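Local structure of beta-1,4-mannanase (Aplysia kurodai, 3VUP) at residues G86-D91 with K142-H147; Q134-K139 with N205-A210. The protein probably hydrolyses the internal beta-1,4-mannosidic bonds of mannan, as a digestive-fluid enzyme of the sea hare. One frame throughout, in Å; residues are numbered along the deposited sequence.

Overall arrangement
Both contacts use helix 130-147 of the TIM barrel. Contact 2 joins its first half, at 134-139, to helix 197-214, and contact 1 joins its last residues, at 142-147, to the start of helix 88-101. The helix thus packs against a neighbour on each flank of the outer layer. The centres of the two contacts lie about 14 Å apart. They meet within the helix, where Lys142 N is 2.9 Å from Ile137 O, a probable hydrogen bond. Lys142 also reaches over to helix 197-214, where its CE packs on CB of Ala210. One sulfate ion, probably from the crystallisation liquor, touches both: it accepts from Gln134, Lys142 and Lys251.

Contact 1 of 2, residues G86-D91 with K142-H147; sequences GTMLDD and KPIVNH. With SO4 (sulfate ion), chain H.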
loop_
_atom_site.group_PDB
_atom_site.type_symbol
_atom_site.label_atom_id
_atom_site.label_comp_id
_atom_site.label_asym_id
_atom_site.label_seq_id
_atom_site.Cartn_x
_atom_site.Cartn_y
_atom_site.Cartn_z
ATOM N N GLY A 86 24.939 3.591 0.837
ATOM C CA GLY A 86 24.674 4.770 1.639
ATOM C C GLY A 86 23.932 5.878 0.913
ATOM O O GLY A 86 24.126 7.054 1.220
ATOM N N THR A 87 23.091 5.522 -0.057
ATOM C CA THR A 87 22.257 6.534 -0.712
ATOM C C THR A 87 20.786 6.481 -0.303
ATOM O O THR A 87 20.052 7.448 -0.524
ATOM C CB THR A 87 22.333 6.485 -2.260
ATOM O OG1 THR A 87 21.595 5.364 -2.760
ATOM C CG2 THR A 87 23.769 6.390 -2.733
ATOM N N MET A 88 20.358 5.371 0.291
ATOM C CA MET A 88 18.936 5.126 0.537
ATOM C C MET A 88 18.232 6.242 1.301
ATOM O O MET A 88 17.127 6.627 0.938
ATOM C CB MET A 88 18.753 3.788 1.250
ATOM C CG MET A 88 17.306 3.387 1.480
ATOM S SD MET A 88 16.381 3.267 -0.060
ATOM C CE MET A 88 14.986 2.289 0.497
ATOM N N LEU A 89 18.842 6.739 2.373
ATOM C CA LEU A 89 18.193 7.776 3.161
ATOM C C LEU A 89 18.022 9.042 2.320
ATOM O O LEU A 89 16.933 9.604 2.250
ATOM C CB LEU A 89 18.966 8.055 4.453
ATOM C CG LEU A 89 19.174 6.839 5.363
ATOM C CD1 LEU A 89 19.897 7.265 6.625
ATOM C CD2 LEU A 89 17.860 6.155 5.700
ATOM N N ASP A 90 19.096 9.474 1.662
ATOM C CA ASP A 90 19.023 10.607 0.744
ATOM C C ASP A 90 17.989 10.379 -0.359
ATOM O O ASP A 90 17.273 11.302 -0.752
ATOM C CB ASP A 90 20.386 10.875 0.089
ATOM C CG ASP A 90 21.425 11.423 1.058
ATOM O OD1 ASP A 90 21.053 12.016 2.091
ATOM O OD2 ASP A 90 22.630 11.266 0.766
ATOM N N ASP A 91 17.932 9.151 -0.871
ATOM C CA ASP A 91 17.022 8.817 -1.958
ATOM C C ASP A 91 15.571 8.996 -1.529
ATOM O O ASP A 91 14.756 9.562 -2.264
ATOM C CB ASP A 91 17.225 7.371 -2.414
ATOM C CG ASP A 91 18.584 7.126 -3.056
ATOM O OD1 ASP A 91 19.260 8.093 -3.486
ATOM O OD2 ASP A 91 18.963 5.935 -3.139
ATOM N N LYS A 142 13.411 1.948 10.883
ATOM C CA LYS A 142 13.458 3.119 11.742
ATOM C C LYS A 142 14.380 4.221 11.183
ATOM O O LYS A 142 13.989 5.387 11.162
ATOM C CB LYS A 142 13.759 2.757 13.204
ATOM C CG LYS A 142 12.608 2.033 13.912
ATOM C CD LYS A 142 12.996 1.644 15.329
ATOM C CE LYS A 142 11.837 1.050 16.106
ATOM N NZ LYS A 142 12.201 0.885 17.539
ATOM N N PRO A 143 15.593 3.870 10.706
ATOM C CA PRO A 143 16.403 4.942 10.110
ATOM C C PRO A 143 15.739 5.647 8.923
ATOM O O PRO A 143 15.827 6.870 8.812
ATOM C CB PRO A 143 17.673 4.207 9.678
ATOM C CG PRO A 143 17.804 3.111 10.703
ATOM C CD PRO A 143 16.396 2.656 10.957
ATOM N N ILE A 144 15.069 4.895 8.060
ATOM C CA ILE A 144 14.378 5.504 6.928
ATOM C C ILE A 144 13.249 6.430 7.394
ATOM O O ILE A 144 13.157 7.587 6.971
ATOM C CB ILE A 144 13.831 4.435 5.959
ATOM C CG1 ILE A 144 14.986 3.719 5.244
ATOM C CG2 ILE A 144 12.867 5.070 4.960
ATOM C CD1 ILE A 144 14.567 2.444 4.543
ATOM N N VAL A 145 12.397 5.911 8.271
ATOM C CA VAL A 145 11.246 6.658 8.761
ATOM C C VAL A 145 11.685 7.913 9.501
ATOM O O VAL A 145 11.099 8.988 9.332
ATOM C CB VAL A 145 10.372 5.756 9.656
ATOM C CG1 VAL A 145 9.312 6.564 10.392
ATOM C CG2 VAL A 145 9.731 4.654 8.821
ATOM N N ASN A 146 12.724 7.779 10.317
ATOM C CA ASN A 146 13.245 8.925 11.042
ATOM C C ASN A 146 13.794 9.994 10.108
ATOM O O ASN A 146 13.611 11.188 10.334
ATOM C CB ASN A 146 14.331 8.493 12.017
ATOM C CG ASN A 146 14.886 9.654 12.801
ATOM O OD1 ASN A 146 14.191 10.242 13.634
ATOM N ND2 ASN A 146 16.137 10.004 12.535
ATOM N N HIS A 147 14.469 9.561 9.049
ATOM C CA HIS A 147 15.126 10.494 8.145
ATOM C C HIS A 147 14.124 11.404 7.430
ATOM O O HIS A 147 14.428 12.557 7.134
ATOM C CB HIS A 147 15.953 9.736 7.115
ATOM C CG HIS A 147 16.837 10.617 6.298
ATOM N ND1 HIS A 147 17.990 11.177 6.800
ATOM C CD2 HIS A 147 16.732 11.049 5.019
ATOM C CE1 HIS A 147 18.563 11.909 5.861
ATOM N NE2 HIS A 147 17.818 11.851 4.773
HETATM S S SO4 H . 10.874 -1.936 19.565
HETATM O O1 SO4 H . 11.506 -2.820 18.589
HETATM O O2 SO4 H . 9.574 -2.476 19.985
HETATM O O3 SO4 H . 11.729 -1.800 20.740
HETATM O O4 SO4 H . 10.687 -0.617 18.960
HETATM O O HOH W 1 18.891 13.433 2.688
#
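The first turn of helix 88-101 meets the end of helix 130-147, with Leu89 and Ile144 nearest at 5.8 Å between their CA atoms. Leu89 makes the largest single contribution and points toward the other helix. With CG anti to the carbonyl carbon (chi1 -57°), Leu89 CD2 rests on the backbone of the facing helix, 3.7 Å from Ile144 CA, and also touches CG1 of Ile144. Leu89 CB sits over the centre of the His147 ring, 3.8 Å from the centroid and 10° off the normal, in a CH-pi contact. The His147 side chain, with CG anti to the backbone N (chi1 -170°), reaches across to get there. His147 CD2, not a ring nitrogen, comes closest to Leu89 O, at 3.1 Å, and no hydrogen bond joins the ring to this carbonyl. At the ring edge, in its plane, a water lies 2.8 Å from His147 NE2. The same water donates to Asp90 OD1 and so bridges the helices. The nearby Asp90 carboxylate would probably favour a positive charge on the ring. These are the outer helices that follow strands 58-65 and 105-112 of the TIM barrel, so the contact joins neighbouring beta-alpha units. An alanine in place of His147 would probably loosen this end of the interface, losing both the ring under Leu89 and the water bridge to Asp90. Deeper in, Met88 CE meets Ile144 CD1 obliquely at 4.1 Å; Ile63 and His64 of strand 58-65 also touch Met88. Asp83 OD1 accepts from the backbone N of both Thr87 and Met88 where helix 88-101 begins.

Contact 2 of 2, residues Q134-K139 with N205-A210; sequences QSYIDK and NWQADA. With SO4 (sulfate ion), chain H.
NE2 of Gln134 offers two N-H groups to three acceptors: one sulfate oxygen and both carboxylate oxygens of Asp138. The bond from Gln134 NE2 to sulfate O1 is the shortest at 2.6 Å, though bent at 131°. The two to Asp138 are weak; that to OD2 is the straighter. Without this probable crystallisation ion the grip would rest on those two weak bonds. The Gln134 chain is bent at chi2, and its OE1 comes 3.8 Å from Trp206 CE3. Amide and indole planes are 52° apart. Trp206 NE1 is held by Gly249 O.

Ile137 CD1 comes in at the edge of the indole and meets Trp206 CB at 3.7 Å. The other branch, Ile137 CG2, presses on Ala210 CB at 3.6 Å. The extended Gln207 side chain brings OE1 to the edge of the Tyr136 ring, 3.2 Å from CE2, with the amide nearly upright to the ring. This is not a hydrogen bond: Trp111 NE1 bonds to that oxygen, and Tyr136 OH bonds to His64. Gln207 NE2 is tied to Phe203 O, so both ends of the buried amide have partners.

The axes of segments 134-139 and 205-210 come within 10.5 Å of each other and are 14° from parallel. Such near-parallel helices side by side outside strands 105-112 and 157-161 are characteristic of the outer layer of a TIM barrel.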
loop_
_atom_site.group_PDB
_atom_site.type_symbol
_atom_site.label_atom_id
_atom_site.label_comp_id
_atom_site.label_asym_id
_atom_site.label_seq_id
_atom_site.Cartn_x
_atom_site.Cartn_y
_atom_site.Cartn_z
ATOM N N GLN A 134 13.315 -8.016 13.586
ATOM C CA GLN A 134 13.799 -6.929 14.433
ATOM C C GLN A 134 15.013 -6.224 13.820
ATOM O O GLN A 134 15.151 -5.006 13.951
ATOM C CB GLN A 134 14.100 -7.401 15.857
ATOM C CG GLN A 134 14.231 -6.250 16.859
ATOM C CD GLN A 134 12.969 -5.397 16.979
ATOM O OE1 GLN A 134 11.848 -5.913 17.011
ATOM N NE2 GLN A 134 13.151 -4.082 17.051
ATOM N N SER A 135 15.883 -6.975 13.146
ATOM C CA SER A 135 17.020 -6.353 12.464
ATOM C C SER A 135 16.575 -5.436 11.325
ATOM O O SER A 135 17.151 -4.369 11.134
ATOM C CB SER A 135 18.066 -7.383 11.996
ATOM O OG SER A 135 17.656 -8.120 10.857
ATOM N N TYR A 136 15.545 -5.830 10.579
ATOM C CA TYR A 136 14.998 -4.933 9.564
ATOM C C TYR A 136 14.501 -3.642 10.207
ATOM O O TYR A 136 14.791 -2.530 9.740
ATOM C CB TYR A 136 13.854 -5.586 8.757
ATOM C CG TYR A 136 13.178 -4.564 7.873
ATOM C CD1 TYR A 136 13.893 -3.926 6.866
ATOM C CD2 TYR A 136 11.851 -4.187 8.076
ATOM C CE1 TYR A 136 13.312 -2.956 6.073
ATOM C CE2 TYR A 136 11.257 -3.218 7.279
ATOM C CZ TYR A 136 11.994 -2.607 6.283
ATOM O OH TYR A 136 11.396 -1.630 5.517
ATOM N N ILE A 137 13.741 -3.796 11.282
ATOM C CA ILE A 137 13.156 -2.654 11.957
ATOM C C ILE A 137 14.226 -1.707 12.494
ATOM O O ILE A 137 14.164 -0.494 12.273
ATOM C CB ILE A 137 12.209 -3.138 13.047
ATOM C CG1 ILE A 137 10.957 -3.733 12.386
ATOM C CG2 ILE A 137 11.856 -2.000 14.002
ATOM C CD1 ILE A 137 10.032 -4.431 13.333
ATOM N N ASP A 138 15.230 -2.263 13.164
ATOM C CA ASP A 138 16.237 -1.436 13.814
ATOM C C ASP A 138 17.276 -0.868 12.849
ATOM O O ASP A 138 17.698 0.277 12.988
ATOM C CB ASP A 138 16.914 -2.210 14.944
ATOM C CG ASP A 138 15.989 -2.452 16.116
ATOM O OD1 ASP A 138 14.964 -1.747 16.220
ATOM O OD2 ASP A 138 16.291 -3.337 16.944
ATOM N N LYS A 139 17.680 -1.662 11.865
ATOM C CA LYS A 139 18.773 -1.263 10.980
ATOM C C LYS A 139 18.333 -0.552 9.700
ATOM O O LYS A 139 19.146 0.127 9.065
ATOM C CB LYS A 139 19.648 -2.469 10.623
ATOM C CG LYS A 139 20.413 -3.051 11.794
ATOM C CD LYS A 139 21.592 -2.159 12.165
ATOM C CE LYS A 139 22.562 -2.856 13.106
ATOM N NZ LYS A 139 23.895 -2.184 13.107
ATOM N N ASN A 205 2.176 -5.838 12.344
ATOM C CA ASN A 205 2.061 -5.126 13.618
ATOM C C ASN A 205 3.385 -4.493 14.024
ATOM O O ASN A 205 3.427 -3.327 14.419
ATOM C CB ASN A 205 1.569 -6.095 14.700
ATOM C CG ASN A 205 1.539 -5.484 16.097
ATOM O OD1 ASN A 205 2.318 -5.863 16.971
ATOM N ND2 ASN A 205 0.625 -4.549 16.320
ATOM N N TRP A 206 4.473 -5.253 13.938
ATOM C CA TRP A 206 5.753 -4.722 14.401
ATOM C C TRP A 206 6.223 -3.560 13.535
ATOM O O TRP A 206 6.760 -2.577 14.042
ATOM C CB TRP A 206 6.819 -5.814 14.462
ATOM C CG TRP A 206 6.648 -6.782 15.604
ATOM C CD1 TRP A 206 5.541 -6.954 16.401
ATOM C CD2 TRP A 206 7.632 -7.705 16.085
ATOM N NE1 TRP A 206 5.783 -7.932 17.337
ATOM C CE2 TRP A 206 7.055 -8.412 17.163
ATOM C CE3 TRP A 206 8.941 -8.011 15.700
ATOM C CZ2 TRP A 206 7.748 -9.403 17.861
ATOM C CZ3 TRP A 206 9.621 -8.993 16.391
ATOM C CH2 TRP A 206 9.026 -9.676 17.463
ATOM N N GLN A 207 6.018 -3.656 12.226
ATOM C CA GLN A 207 6.436 -2.560 11.363
ATOM C C GLN A 207 5.575 -1.316 11.561
ATOM O O GLN A 207 6.091 -0.201 11.615
ATOM C CB GLN A 207 6.468 -2.994 9.903
ATOM C CG GLN A 207 7.541 -4.024 9.595
ATOM C CD GLN A 207 7.483 -4.456 8.150
ATOM O OE1 GLN A 207 8.130 -3.864 7.292
ATOM N NE2 GLN A 207 6.676 -5.469 7.865
ATOM N N ALA A 208 4.264 -1.499 11.656
ATOM C CA ALA A 208 3.388 -0.361 11.876
ATOM C C ALA A 208 3.730 0.358 13.180
ATOM O O ALA A 208 3.749 1.582 13.231
ATOM C CB ALA A 208 1.928 -0.789 11.858
ATOM N N ASP A 209 4.015 -0.414 14.226
ATOM C CA ASP A 209 4.343 0.168 15.519
ATOM C C ASP A 209 5.673 0.908 15.457
ATOM O O ASP A 209 5.811 2.001 16.004
ATOM C CB ASP A 209 4.371 -0.904 16.605
ATOM C CG ASP A 209 4.620 -0.329 17.989
ATOM O OD1 ASP A 209 3.651 0.100 18.655
ATOM O OD2 ASP A 209 5.791 -0.327 18.420
ATOM N N ALA A 210 6.647 0.328 14.767
ATOM C CA ALA A 210 7.941 0.978 14.613
ATOM C C ALA A 210 7.803 2.316 13.893
ATOM O O ALA A 210 8.409 3.313 14.292
ATOM C CB ALA A 210 8.899 0.069 13.866
HETATM S S SO4 H . 10.874 -1.936 19.565
HETATM O O1 SO4 H . 11.506 -2.820 18.589
HETATM O O2 SO4 H . 9.574 -2.476 19.985
HETATM O O3 SO4 H . 11.729 -1.800 20.740
HETATM O O4 SO4 H . 10.687 -0.617 18.960
#